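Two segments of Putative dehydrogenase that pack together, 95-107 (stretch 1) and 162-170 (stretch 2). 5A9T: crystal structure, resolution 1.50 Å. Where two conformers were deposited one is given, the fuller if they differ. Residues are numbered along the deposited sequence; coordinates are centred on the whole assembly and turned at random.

Stretch 1 95-107: NSGTPKEANEALR
Stretch 2 162-170: TEAGLAVLY

Two helix starts meet in this contact. In stretch 1, residues 95-98 form a loop and the helix runs from Pro99 through Arg107. In stretch 2, a type I beta turn spans Glu163 to Leu166, and the helix covers Leu166 to Tyr170. Both helices continue later in the chain. The register is set by Pro99 and Gly165, whose CA atoms lie 3.9 Å apart. Asn103 CA and Ala164 CA follow at 5.2 Å, so numbering runs in opposite senses. The helices are roughly antiparallel and head apart from this meeting point. The contact buries 403 Å², both sides summed.

Val168 is covered most, with 83 Å². Its CA-to-CB bond points toward stretch 1, and chi1 is t (179°) in the conformer given. The side chain packs against the loop before the helix. Val168 CG1 lies 3.6 Å from Gly97 O, 3.8 Å from Thr98 CA and 4.0 Å from Pro99 CD. Val168 CG2 lies 3.8 Å from Ser96 O and 3.9 Å from Ser96 CB. The valine thus meets mostly backbone there. Ser96 has phi/psi -72/145 and chi1 m. Gly97 has phi/psi -79/-42.

This loop is held by its own bonds. Thr98 is the N-cap, with phi/psi -140/166 and chi1 p. Its CA-to-CB bond points away from stretch 2, and its OG1 accepts from Glu101 N at 3.1 Å. The Glu101 side chain also bonds back to the loop, with OE1 accepting from Gly97 N at 2.7 Å; its chi1 is m and its chi2 t. The helix then begins with Ala102 N to Thr98 O, 3.0 Å, and Asn103 N to Pro99 O, 3.0 Å.

Ala164 is next, with 66 Å² covered. It has phi/psi -61/-36, and its CB points toward the helix of stretch 1. Ala164 CB lies 3.9 Å from Leu106 CB, 4.1 Å from Asn103 CA and 4.3 Å from Ala102 CB. Ala164 O is 3.5 Å from Ala102 CB. Leu106 has chi1 t, with chi2 at -92°.

Pro99 loses 62 Å². Its ring is C-gamma exo and its CA-to-CB bond points sideways. Pro99 CB is 3.8 Å from Gly165 O, and Pro99 CG is 4.1 Å from Leu169 CB. Leu169 has chi1 t and chi2 p. Gly165 has phi/psi -81/-2, and its CA lies 3.8 Å from Ala102 CB. An ideal CB on Gly165 would point toward stretch 1 and fall 2.8 Å from Pro99 CB, a clash. The absent side chain therefore leaves room for the close backbone approach at Pro99.

The turn itself is marked by Leu166 N to Glu163 O at 3.2 Å. Leu169 N to Gly165 O, 3.0 Å, and Tyr170 N to Leu166 O, 2.8 Å, carry the helix on. The CA-to-CB bond of Leu166 points away from stretch 1, with chi1 m and chi2 t. No clear hydrogen bond joins the two stretches, and the contact rests largely on van der Waals packing.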

# COMPACT_ATOMS: atom_id res chain seq x y z
N ASN A 95 -22.54 -12.57 -5.20
CA ASN A 95 -22.35 -11.52 -6.26
C ASN A 95 -23.28 -10.37 -6.16
O ASN A 95 -23.87 -9.95 -7.20
CB ASN A 95 -22.25 -12.12 -7.66
CG ASN A 95 -21.73 -11.13 -8.74
OD1 ASN A 95 -20.94 -10.30 -8.44
ND2 ASN A 95 -22.28 -11.21 -9.97
N SER A 96 -23.46 -9.82 -4.96
CA SER A 96 -24.25 -8.61 -4.89
C SER A 96 -23.41 -7.44 -5.49
O SER A 96 -22.20 -7.30 -5.32
CB SER A 96 -24.68 -8.19 -3.53
OG SER A 96 -25.61 -9.04 -2.93
N GLY A 97 -24.11 -6.56 -6.12
CA GLY A 97 -23.36 -5.39 -6.76
C GLY A 97 -22.98 -4.32 -5.75
O GLY A 97 -21.80 -3.74 -5.80
N THR A 98 -23.90 -4.01 -4.84
CA THR A 98 -23.78 -2.95 -3.88
C THR A 98 -24.28 -3.23 -2.50
O THR A 98 -25.07 -4.19 -2.32
CB THR A 98 -24.58 -1.69 -4.32
OG1 THR A 98 -25.98 -2.00 -4.28
CG2 THR A 98 -24.21 -1.24 -5.75
N PRO A 99 -23.99 -2.46 -1.48
CA PRO A 99 -24.54 -2.71 -0.19
C PRO A 99 -26.06 -2.63 -0.15
O PRO A 99 -26.73 -3.49 0.46
CB PRO A 99 -23.91 -1.65 0.74
CG PRO A 99 -22.63 -1.38 0.07
CD PRO A 99 -22.87 -1.44 -1.38
N LYS A 100 -26.65 -1.71 -0.86
CA LYS A 100 -28.12 -1.57 -0.84
C LYS A 100 -28.72 -2.83 -1.46
O LYS A 100 -29.78 -3.28 -0.90
CB LYS A 100 -28.50 -0.27 -1.64
CG LYS A 100 -29.86 -0.21 -2.34
N GLU A 101 -28.13 -3.41 -2.51
CA GLU A 101 -28.64 -4.60 -3.19
C GLU A 101 -28.53 -5.80 -2.27
O GLU A 101 -29.49 -6.57 -2.07
CB GLU A 101 -27.85 -4.91 -4.44
CG GLU A 101 -28.09 -4.01 -5.65
CD GLU A 101 -27.34 -4.53 -6.87
OE1 GLU A 101 -26.54 -5.50 -6.80
OE2 GLU A 101 -27.51 -3.99 -7.92
N ALA A 102 -27.46 -5.92 -1.55
CA ALA A 102 -27.39 -6.94 -0.45
C ALA A 102 -28.50 -6.83 0.55
O ALA A 102 -29.07 -7.87 0.91
CB ALA A 102 -26.02 -6.91 0.27
N ASN A 103 -28.78 -5.63 1.07
CA ASN A 103 -29.84 -5.42 2.02
C ASN A 103 -31.21 -5.76 1.45
O ASN A 103 -32.08 -6.30 2.21
CB ASN A 103 -29.78 -3.97 2.44
CG ASN A 103 -29.10 -3.87 3.73
OD1 ASN A 103 -29.72 -4.12 4.74
ND2 ASN A 103 -27.82 -3.80 3.71
N GLU A 104 -31.43 -5.39 0.21
CA GLU A 104 -32.66 -5.73 -0.58
C GLU A 104 -32.82 -7.23 -0.65
O GLU A 104 -33.91 -7.78 -0.36
CB GLU A 104 -32.68 -5.22 -2.06
N ALA A 105 -31.74 -7.92 -1.04
CA ALA A 105 -31.84 -9.38 -1.11
C ALA A 105 -32.07 -10.01 0.26
O ALA A 105 -32.78 -11.05 0.26
CB ALA A 105 -30.52 -9.90 -1.71
N LEU A 106 -31.53 -9.57 1.34
CA LEU A 106 -31.80 -10.11 2.66
C LEU A 106 -33.33 -9.99 2.93
O LEU A 106 -33.97 -10.95 3.34
CB LEU A 106 -30.98 -9.40 3.74
CG LEU A 106 -31.09 -9.92 5.19
CD1 LEU A 106 -32.13 -9.24 6.04
CD2 LEU A 106 -31.37 -11.38 5.25
N ARG A 107 -33.89 -8.82 2.71
CA ARG A 107 -35.35 -8.66 2.93
C ARG A 107 -36.13 -9.59 2.02
O ARG A 107 -37.18 -10.15 2.51
CB ARG A 107 -35.75 -7.18 2.72
CG ARG A 107 -35.19 -6.35 3.87
CD ARG A 107 -35.75 -4.92 3.88
NE ARG A 107 -35.41 -4.16 2.66
CZ ARG A 107 -34.33 -3.39 2.49
NH1 ARG A 107 -33.41 -3.21 3.44
NH2 ARG A 107 -34.15 -2.81 1.33
N THR A 162 -23.71 -8.64 11.15
CA THR A 162 -25.05 -8.92 10.68
C THR A 162 -25.66 -8.14 9.59
O THR A 162 -26.57 -8.52 8.88
CB THR A 162 -26.00 -9.08 11.91
OG1 THR A 162 -25.96 -7.82 12.57
CG2 THR A 162 -25.48 -10.10 12.88
N GLU A 163 -25.12 -6.88 9.35
CA GLU A 163 -25.63 -6.05 8.32
C GLU A 163 -25.31 -6.63 6.96
O GLU A 163 -24.11 -6.87 6.64
CB GLU A 163 -25.02 -4.62 8.44
CG GLU A 163 -25.57 -3.59 7.42
CD GLU A 163 -24.82 -2.25 7.45
OE1 GLU A 163 -24.18 -1.88 8.47
OE2 GLU A 163 -24.85 -1.54 6.44
N ALA A 164 -26.28 -6.84 6.11
CA ALA A 164 -26.11 -7.59 4.93
C ALA A 164 -25.04 -6.98 3.94
O ALA A 164 -24.30 -7.70 3.27
CB ALA A 164 -27.43 -7.83 4.21
N GLY A 165 -24.99 -5.65 3.89
CA GLY A 165 -24.11 -4.97 2.95
C GLY A 165 -22.64 -4.86 3.42
O GLY A 165 -21.86 -4.26 2.63
N LEU A 166 -22.22 -5.31 4.57
CA LEU A 166 -20.83 -5.10 5.09
C LEU A 166 -19.79 -5.80 4.20
O LEU A 166 -18.73 -5.22 3.88
CB LEU A 166 -20.58 -5.51 6.50
CG LEU A 166 -21.28 -4.73 7.57
CD1 LEU A 166 -21.19 -5.53 8.83
CD2 LEU A 166 -20.58 -3.36 7.78
N ALA A 167 -20.07 -7.02 3.69
CA ALA A 167 -19.05 -7.63 2.83
C ALA A 167 -18.84 -6.93 1.58
O ALA A 167 -17.61 -6.73 1.22
CB ALA A 167 -19.48 -9.12 2.55
N VAL A 168 -19.84 -6.47 0.85
CA VAL A 168 -19.66 -5.71 -0.43
C VAL A 168 -18.96 -4.41 -0.06
O VAL A 168 -18.12 -3.95 -0.83
CB VAL A 168 -20.97 -5.34 -1.21
CG1 VAL A 168 -20.65 -4.54 -2.50
CG2 VAL A 168 -21.69 -6.58 -1.65
N LEU A 169 -19.32 -3.80 1.06
CA LEU A 169 -18.71 -2.50 1.39
C LEU A 169 -17.21 -2.75 1.67
O LEU A 169 -16.37 -1.92 1.21
CB LEU A 169 -19.39 -1.90 2.57
CG LEU A 169 -18.90 -0.55 3.05
CD1 LEU A 169 -19.01 0.48 1.96
CD2 LEU A 169 -19.66 -0.13 4.29
N TYR A 170 -16.85 -3.78 2.44
CA TYR A 170 -15.43 -4.06 2.66
C TYR A 170 -14.71 -4.32 1.41
O TYR A 170 -13.56 -3.88 1.16
CB TYR A 170 -15.26 -5.26 3.61
CG TYR A 170 -15.00 -4.96 5.08
CD1 TYR A 170 -15.97 -4.50 5.92
CD2 TYR A 170 -13.72 -5.14 5.54
CE1 TYR A 170 -15.59 -4.29 7.34
CE2 TYR A 170 -13.38 -4.92 6.84
CZ TYR A 170 -14.32 -4.54 7.68
OH TYR A 170 -13.70 -4.31 9.00